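Local coordinates for dihydroorotase (Saccharomyces cerevisiae S288C, PDB 6L0A), which catalyses the zinc-dependent interconversion of N-carbamoyl-L-aspartate and (S)-dihydroorotate, the third step of de novo pyrimidine biosynthesis, at residues C[175-180]-C[309-314]; C[201-206]-C[249-254]. All blocks are in the same frame, centred on the assembly; numbering follows the deposited sequence.

Interaction 1 of 2, residues C[175-180]-C[309-314]. With ZN (zinc ion), chain L.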
loop_
_atom_site.group_PDB
_atom_site.type_symbol
_atom_site.label_atom_id
_atom_site.label_comp_id
_atom_site.label_asym_id
_atom_site.label_seq_id
_atom_site.Cartn_x
_atom_site.Cartn_y
_atom_site.Cartn_z
ATOM N N LYS C 175 21.401 -16.847 -19.950
ATOM C CA LYS C 175 21.522 -15.787 -18.958
ATOM C C LYS C 175 20.129 -15.297 -18.578
ATOM O O LYS C 175 19.329 -14.933 -19.448
ATOM C CB LYS C 175 22.373 -14.638 -19.508
ATOM C CG LYS C 175 23.866 -14.955 -19.561
ATOM C CD LYS C 175 24.707 -13.726 -19.899
ATOM C CE LYS C 175 24.788 -13.470 -21.404
ATOM N NZ LYS C 175 25.705 -12.331 -21.743
ATOM N N ILE C 176 19.821 -15.326 -17.284
ATOM C CA ILE C 176 18.507 -14.940 -16.780
ATOM C C ILE C 176 18.703 -13.931 -15.661
ATOM O O ILE C 176 19.557 -14.116 -14.787
ATOM C CB ILE C 176 17.707 -16.154 -16.269
ATOM C CG1 ILE C 176 17.461 -17.174 -17.375
ATOM C CG2 ILE C 176 16.365 -15.717 -15.675
ATOM C CD1 ILE C 176 16.842 -18.467 -16.850
ATOM N N ILE C 177 17.907 -12.870 -15.671
ATOM C CA ILE C 177 17.947 -11.887 -14.602
ATOM C C ILE C 177 16.590 -11.831 -13.926
ATOM O O ILE C 177 15.566 -11.626 -14.586
ATOM C CB ILE C 177 18.343 -10.488 -15.102
ATOM C CG1 ILE C 177 19.718 -10.519 -15.770
ATOM C CG2 ILE C 177 18.351 -9.505 -13.920
ATOM C CD1 ILE C 177 20.146 -9.179 -16.327
ATOM N N LEU C 178 16.589 -11.996 -12.612
ATOM C CA LEU C 178 15.419 -11.663 -11.808
ATOM C C LEU C 178 15.483 -10.161 -11.556
ATOM O O LEU C 178 16.234 -9.695 -10.701
ATOM C CB LEU C 178 15.414 -12.467 -10.513
ATOM C CG LEU C 178 14.157 -12.347 -9.637
ATOM C CD1 LEU C 178 12.881 -12.740 -10.380
ATOM C CD2 LEU C 178 14.314 -13.168 -8.366
ATOM N N GLU C 179 14.718 -9.397 -12.337
ATOM C CA GLU C 179 14.791 -7.948 -12.276
ATOM C C GLU C 179 14.217 -7.428 -10.959
ATOM O O GLU C 179 13.354 -8.052 -10.343
ATOM C CB GLU C 179 14.030 -7.328 -13.453
ATOM C CG GLU C 179 14.602 -7.682 -14.834
ATOM C CD GLU C 179 15.943 -7.020 -15.094
ATOM O OE1 GLU C 179 16.235 -6.011 -14.423
ATOM O OE2 GLU C 179 16.711 -7.493 -15.973
ATOM N N HIS C 180 14.706 -6.257 -10.548
ATOM C CA HIS C 180 14.261 -5.534 -9.353
ATOM C C HIS C 180 13.743 -6.420 -8.226
ATOM O O HIS C 180 12.544 -6.389 -7.905
ATOM C CB HIS C 180 13.199 -4.480 -9.732
ATOM C CG HIS C 180 12.161 -4.943 -10.714
ATOM N ND1 HIS C 180 11.436 -6.105 -10.554
ATOM C CD2 HIS C 180 11.703 -4.369 -11.853
ATOM C CE1 HIS C 180 10.594 -6.238 -11.565
ATOM N NE2 HIS C 180 10.734 -5.198 -12.368
ATOM N N ILE C 309 28.369 -4.641 -16.723
ATOM C CA ILE C 309 29.180 -4.736 -17.934
ATOM C C ILE C 309 29.617 -6.177 -18.177
ATOM O O ILE C 309 29.573 -6.673 -19.311
ATOM C CB ILE C 309 30.384 -3.780 -17.833
ATOM C CG1 ILE C 309 29.943 -2.359 -18.191
ATOM C CG2 ILE C 309 31.537 -4.255 -18.724
ATOM C CD1 ILE C 309 30.978 -1.293 -17.891
ATOM N N SER C 310 30.024 -6.879 -17.117
ATOM C CA SER C 310 30.482 -8.259 -17.263
ATOM C C SER C 310 29.341 -9.197 -17.668
ATOM O O SER C 310 29.507 -10.041 -18.558
ATOM C CB SER C 310 31.139 -8.727 -15.958
ATOM O OG SER C 310 31.381 -10.127 -15.966
ATOM N N PHE C 311 28.177 -9.067 -17.021
ATOM C CA PHE C 311 27.062 -9.976 -17.293
ATOM C C PHE C 311 26.516 -9.784 -18.702
ATOM O O PHE C 311 26.192 -10.762 -19.387
ATOM C CB PHE C 311 25.949 -9.761 -16.255
ATOM C CG PHE C 311 24.860 -10.796 -16.299
ATOM C CD1 PHE C 311 24.990 -11.982 -15.607
ATOM C CD2 PHE C 311 23.709 -10.583 -17.035
ATOM C CE1 PHE C 311 23.988 -12.952 -15.647
ATOM C CE2 PHE C 311 22.714 -11.538 -17.078
ATOM C CZ PHE C 311 22.853 -12.726 -16.371
ATOM N N TYR C 312 26.375 -8.537 -19.141
ATOM C CA TYR C 312 25.874 -8.271 -20.478
ATOM C C TYR C 312 26.988 -8.330 -21.515
ATOM O O TYR C 312 26.715 -8.156 -22.709
ATOM C CB TYR C 312 25.184 -6.907 -20.531
ATOM C CG TYR C 312 23.734 -6.936 -20.075
ATOM C CD1 TYR C 312 23.396 -6.790 -18.731
ATOM C CD2 TYR C 312 22.705 -7.120 -20.994
ATOM C CE1 TYR C 312 22.054 -6.825 -18.321
ATOM C CE2 TYR C 312 21.379 -7.146 -20.601
ATOM C CZ TYR C 312 21.058 -7.004 -19.266
ATOM O OH TYR C 312 19.731 -7.045 -18.893
ATOM N N GLU C 313 28.221 -8.559 -21.064
ATOM C CA GLU C 313 29.404 -8.664 -21.921
ATOM C C GLU C 313 29.503 -7.470 -22.866
ATOM O O GLU C 313 29.597 -7.607 -24.087
ATOM C CB GLU C 313 29.415 -9.996 -22.677
ATOM C CG GLU C 313 29.395 -11.174 -21.704
ATOM C CD GLU C 313 29.291 -12.543 -22.385
ATOM O OE1 GLU C 313 30.215 -12.895 -23.143
ATOM O OE2 GLU C 313 28.286 -13.235 -22.159
ATOM N N VAL C 314 29.466 -6.278 -22.271
ATOM C CA VAL C 314 29.573 -5.023 -23.003
ATOM C C VAL C 314 31.029 -4.819 -23.394
ATOM O O VAL C 314 31.925 -4.917 -22.549
ATOM C CB VAL C 314 29.068 -3.852 -22.147
ATOM C CG1 VAL C 314 29.072 -2.552 -22.948
ATOM C CG2 VAL C 314 27.662 -4.145 -21.610
HETATM ZN ZN ZN L . 9.055 -4.357 -13.390
HETATM O O HOH W 1 24.824 -10.560 -24.002
HETATM O O HOH W 2 19.000 -6.135 -16.564
#
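A Schellman motif that ends helix 300-312 receives the ammonium of Lys175, of barrel strand 175-178, between the carbonyl of Phe311 and the carboxylate of Glu313. Lys175 NZ forms a salt bridge with Glu313 OE2 at 2.8 Å, meeting that oxygen on its anti side and 28° out of the carboxylate plane. The same nitrogen donates to Phe311 O at 2.9 Å, in the carbonyl plane with a C=O...N angle of 158°. A bridging water that accepts from NZ also donates weakly to Tyr312 O. Before this polar end, Lys175 and Phe311 slide past each other in opposite directions: Lys175 CD sits over one face of the Phe311 ring, offset toward the rim and 4.2 Å from the centroid in a CH-pi contact, with CB beside CZ. A bend at chi3 (-84°) then brings CE beside Phe311 O and Glu313 OE2.

In this amidohydrolase-type TIM barrel, Ile176 and Leu178 face helix 156-170, while Ile177 points the other way, to the helix end. Its CG1 lies 3.4 Å from Phe311 CE2. The Ile177 and Tyr312 side chains cross at about a right angle, with Ile177 CD1 3.4 Å from Tyr312 OH. Tyr312 OH donates to a second water at 2.6 Å, in the plane of the ring, and that water donates to Glu179 OE2 at 2.7 Å. Asn135 also bonds to both Tyr312 OH and Glu179 OE2. Glu179 OE1 binds His14 ND1 and Thr208, making Glu179 a second-shell residue that probably orients His14, a ligand of one zinc. The next residue, His180, coordinates the other zinc through NE2 at 2.1 Å, together with His137 and Lys98, the latter probably in its carboxylated form.

Interaction 2 of 2, residues C[201-206]-C[249-254]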
loop_
_atom_site.group_PDB
_atom_site.type_symbol
_atom_site.label_atom_id
_atom_site.label_comp_id
_atom_site.label_asym_id
_atom_site.label_seq_id
_atom_site.Cartn_x
_atom_site.Cartn_y
_atom_site.Cartn_z
ATOM N N THR C 201 32.312 -14.094 -14.381
ATOM C CA THR C 201 31.913 -14.732 -15.634
ATOM C C THR C 201 31.229 -16.079 -15.417
ATOM O O THR C 201 30.636 -16.606 -16.361
ATOM C CB THR C 201 33.118 -14.902 -16.573
ATOM O OG1 THR C 201 34.140 -15.673 -15.930
ATOM C CG2 THR C 201 33.686 -13.545 -16.974
ATOM N N ASP C 202 31.280 -16.636 -14.204
ATOM C CA ASP C 202 30.518 -17.842 -13.897
ATOM C C ASP C 202 29.023 -17.574 -13.745
ATOM O O ASP C 202 28.231 -18.520 -13.784
ATOM C CB ASP C 202 31.033 -18.482 -12.604
ATOM C CG ASP C 202 32.478 -18.926 -12.705
ATOM O OD1 ASP C 202 32.897 -19.345 -13.807
ATOM O OD2 ASP C 202 33.186 -18.866 -11.674
ATOM N N VAL C 203 28.619 -16.317 -13.578
ATOM C CA VAL C 203 27.237 -16.013 -13.213
ATOM C C VAL C 203 26.335 -16.220 -14.422
ATOM O O VAL C 203 26.547 -15.623 -15.483
ATOM C CB VAL C 203 27.112 -14.582 -12.677
ATOM C CG1 VAL C 203 25.627 -14.210 -12.504
ATOM C CG2 VAL C 203 27.874 -14.428 -11.361
ATOM N N LYS C 204 25.315 -17.059 -14.260
ATOM C CA LYS C 204 24.273 -17.223 -15.265
ATOM C C LYS C 204 22.947 -16.602 -14.859
ATOM O O LYS C 204 22.175 -16.172 -15.725
ATOM C CB LYS C 204 24.037 -18.712 -15.553
ATOM C CG LYS C 204 25.143 -19.389 -16.348
ATOM C CD LYS C 204 25.105 -18.988 -17.812
ATOM C CE LYS C 204 26.144 -19.762 -18.613
ATOM N NZ LYS C 204 26.586 -18.989 -19.808
ATOM N N VAL C 205 22.648 -16.587 -13.570
ATOM C CA VAL C 205 21.403 -16.033 -13.056
ATOM C C VAL C 205 21.778 -14.886 -12.141
ATOM O O VAL C 205 22.464 -15.088 -11.132
ATOM C CB VAL C 205 20.572 -17.091 -12.318
ATOM C CG1 VAL C 205 19.333 -16.448 -11.698
ATOM C CG2 VAL C 205 20.177 -18.200 -13.295
ATOM N N ALA C 206 21.371 -13.678 -12.513
ATOM C CA ALA C 206 21.646 -12.494 -11.723
ATOM C C ALA C 206 20.327 -11.858 -11.304
ATOM O O ALA C 206 19.248 -12.301 -11.696
ATOM C CB ALA C 206 22.508 -11.498 -12.498
ATOM N N GLY C 249 29.320 -6.886 -2.738
ATOM C CA GLY C 249 30.415 -7.172 -3.644
ATOM C C GLY C 249 30.265 -8.454 -4.428
ATOM O O GLY C 249 31.234 -8.900 -5.053
ATOM N N LYS C 250 29.075 -9.078 -4.405
ATOM C CA LYS C 250 28.842 -10.301 -5.153
ATOM C C LYS C 250 28.501 -9.961 -6.604
ATOM O O LYS C 250 27.728 -9.036 -6.855
ATOM C CB LYS C 250 27.698 -11.100 -4.531
ATOM C CG LYS C 250 28.097 -11.999 -3.365
ATOM C CD LYS C 250 29.291 -12.881 -3.708
ATOM C CE LYS C 250 30.509 -12.513 -2.879
ATOM N NZ LYS C 250 31.769 -13.109 -3.426
ATOM N N PRO C 251 29.041 -10.703 -7.572
ATOM C CA PRO C 251 28.849 -10.348 -8.985
ATOM C C PRO C 251 27.470 -10.674 -9.537
ATOM O O PRO C 251 27.206 -10.354 -10.701
ATOM C CB PRO C 251 29.924 -11.188 -9.688
ATOM C CG PRO C 251 30.009 -12.419 -8.838
ATOM C CD PRO C 251 29.813 -11.950 -7.414
ATOM N N TYR C 252 26.579 -11.291 -8.758
ATOM C CA TYR C 252 25.252 -11.623 -9.254
ATOM C C TYR C 252 24.183 -10.640 -8.778
ATOM O O TYR C 252 22.986 -10.918 -8.939
ATOM C CB TYR C 252 24.870 -13.056 -8.869
ATOM C CG TYR C 252 25.334 -13.518 -7.499
ATOM C CD1 TYR C 252 26.544 -14.187 -7.340
ATOM C CD2 TYR C 252 24.547 -13.311 -6.371
ATOM C CE1 TYR C 252 26.964 -14.626 -6.094
ATOM C CE2 TYR C 252 24.958 -13.746 -5.118
ATOM C CZ TYR C 252 26.163 -14.405 -4.987
ATOM O OH TYR C 252 26.572 -14.838 -3.742
ATOM N N PHE C 253 24.589 -9.501 -8.207
ATOM C CA PHE C 253 23.695 -8.380 -7.924
ATOM C C PHE C 253 24.286 -7.136 -8.572
ATOM O O PHE C 253 25.472 -6.848 -8.384
ATOM C CB PHE C 253 23.517 -8.145 -6.411
ATOM C CG PHE C 253 22.943 -9.320 -5.663
ATOM C CD1 PHE C 253 21.656 -9.760 -5.915
ATOM C CD2 PHE C 253 23.688 -9.970 -4.685
ATOM C CE1 PHE C 253 21.128 -10.842 -5.230
ATOM C CE2 PHE C 253 23.157 -11.046 -3.989
ATOM C CZ PHE C 253 21.879 -11.481 -4.262
ATOM N N PHE C 254 23.484 -6.409 -9.348
ATOM C CA PHE C 254 23.954 -5.137 -9.877
ATOM C C PHE C 254 22.767 -4.217 -10.115
ATOM O O PHE C 254 21.611 -4.601 -9.937
ATOM C CB PHE C 254 24.818 -5.316 -11.147
ATOM C CG PHE C 254 24.213 -6.191 -12.217
ATOM C CD1 PHE C 254 24.553 -7.531 -12.311
ATOM C CD2 PHE C 254 23.354 -5.654 -13.171
ATOM C CE1 PHE C 254 24.029 -8.334 -13.321
ATOM C CE2 PHE C 254 22.827 -6.451 -14.181
ATOM C CZ PHE C 254 23.167 -7.793 -14.253
#
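Val203 CG2 lies at the edge of the Tyr252 ring, near its plane, while Lys250 CB covers one face of that ring, offset toward the rim. Tyr252 CD2 in turn sits over a face of the Phe253 ring. The third ring, of Phe254, reaches across with CE1 to Ala206 CB at 3.6 Å.

Val203 divides its two methyls between neighbours. CG1, anti to the backbone N, meets Tyr252 CB at 3.9 Å, and CG2 meets Pro251 CG, also at 3.9 Å. An alanine here would remove both methyls and would probably leave a gap beside Pro251 CG and Tyr252 CB. Deeper in, Ala206 CA approaches Tyr252 O at 3.5 Å as a CH...O contact. The true backbone hydrogen bonds of this pair begin one residue on, where Ala207 bonds with Tyr252 and Phe254. Phe311 and Phe307 of helix 300-312 pack on Val203 and Pro251, respectively. Here the neighbouring parallel strands 205-209 and 253-255 of the TIM barrel begin, joined by a beta-alpha-beta crossover that includes helix 236-246.

How the interactions relate
Both interactions are largely buried and meet in one parallel sheet, where strands 175-178 and 205-209 are neighbours: Ile176 O pairs with Ala206 N at 2.9 Å, and Leu178 N with Ala206 O at 2.8 Å, both probable hydrogen bonds. Interaction 2 is nested in the chain loop closed by interaction 1. Phe311 serves both, its CZ also packing against Lys204 O. Their chemistry differs with position. Interaction 1 joins strand to helix and runs from a salt bridge with exposed Glu313 through apolar packing to the zinc ligands. Interaction 2 joins the beginnings of two neighbouring strands by apolar contacts without direct hydrogen bonds, farther from the metals.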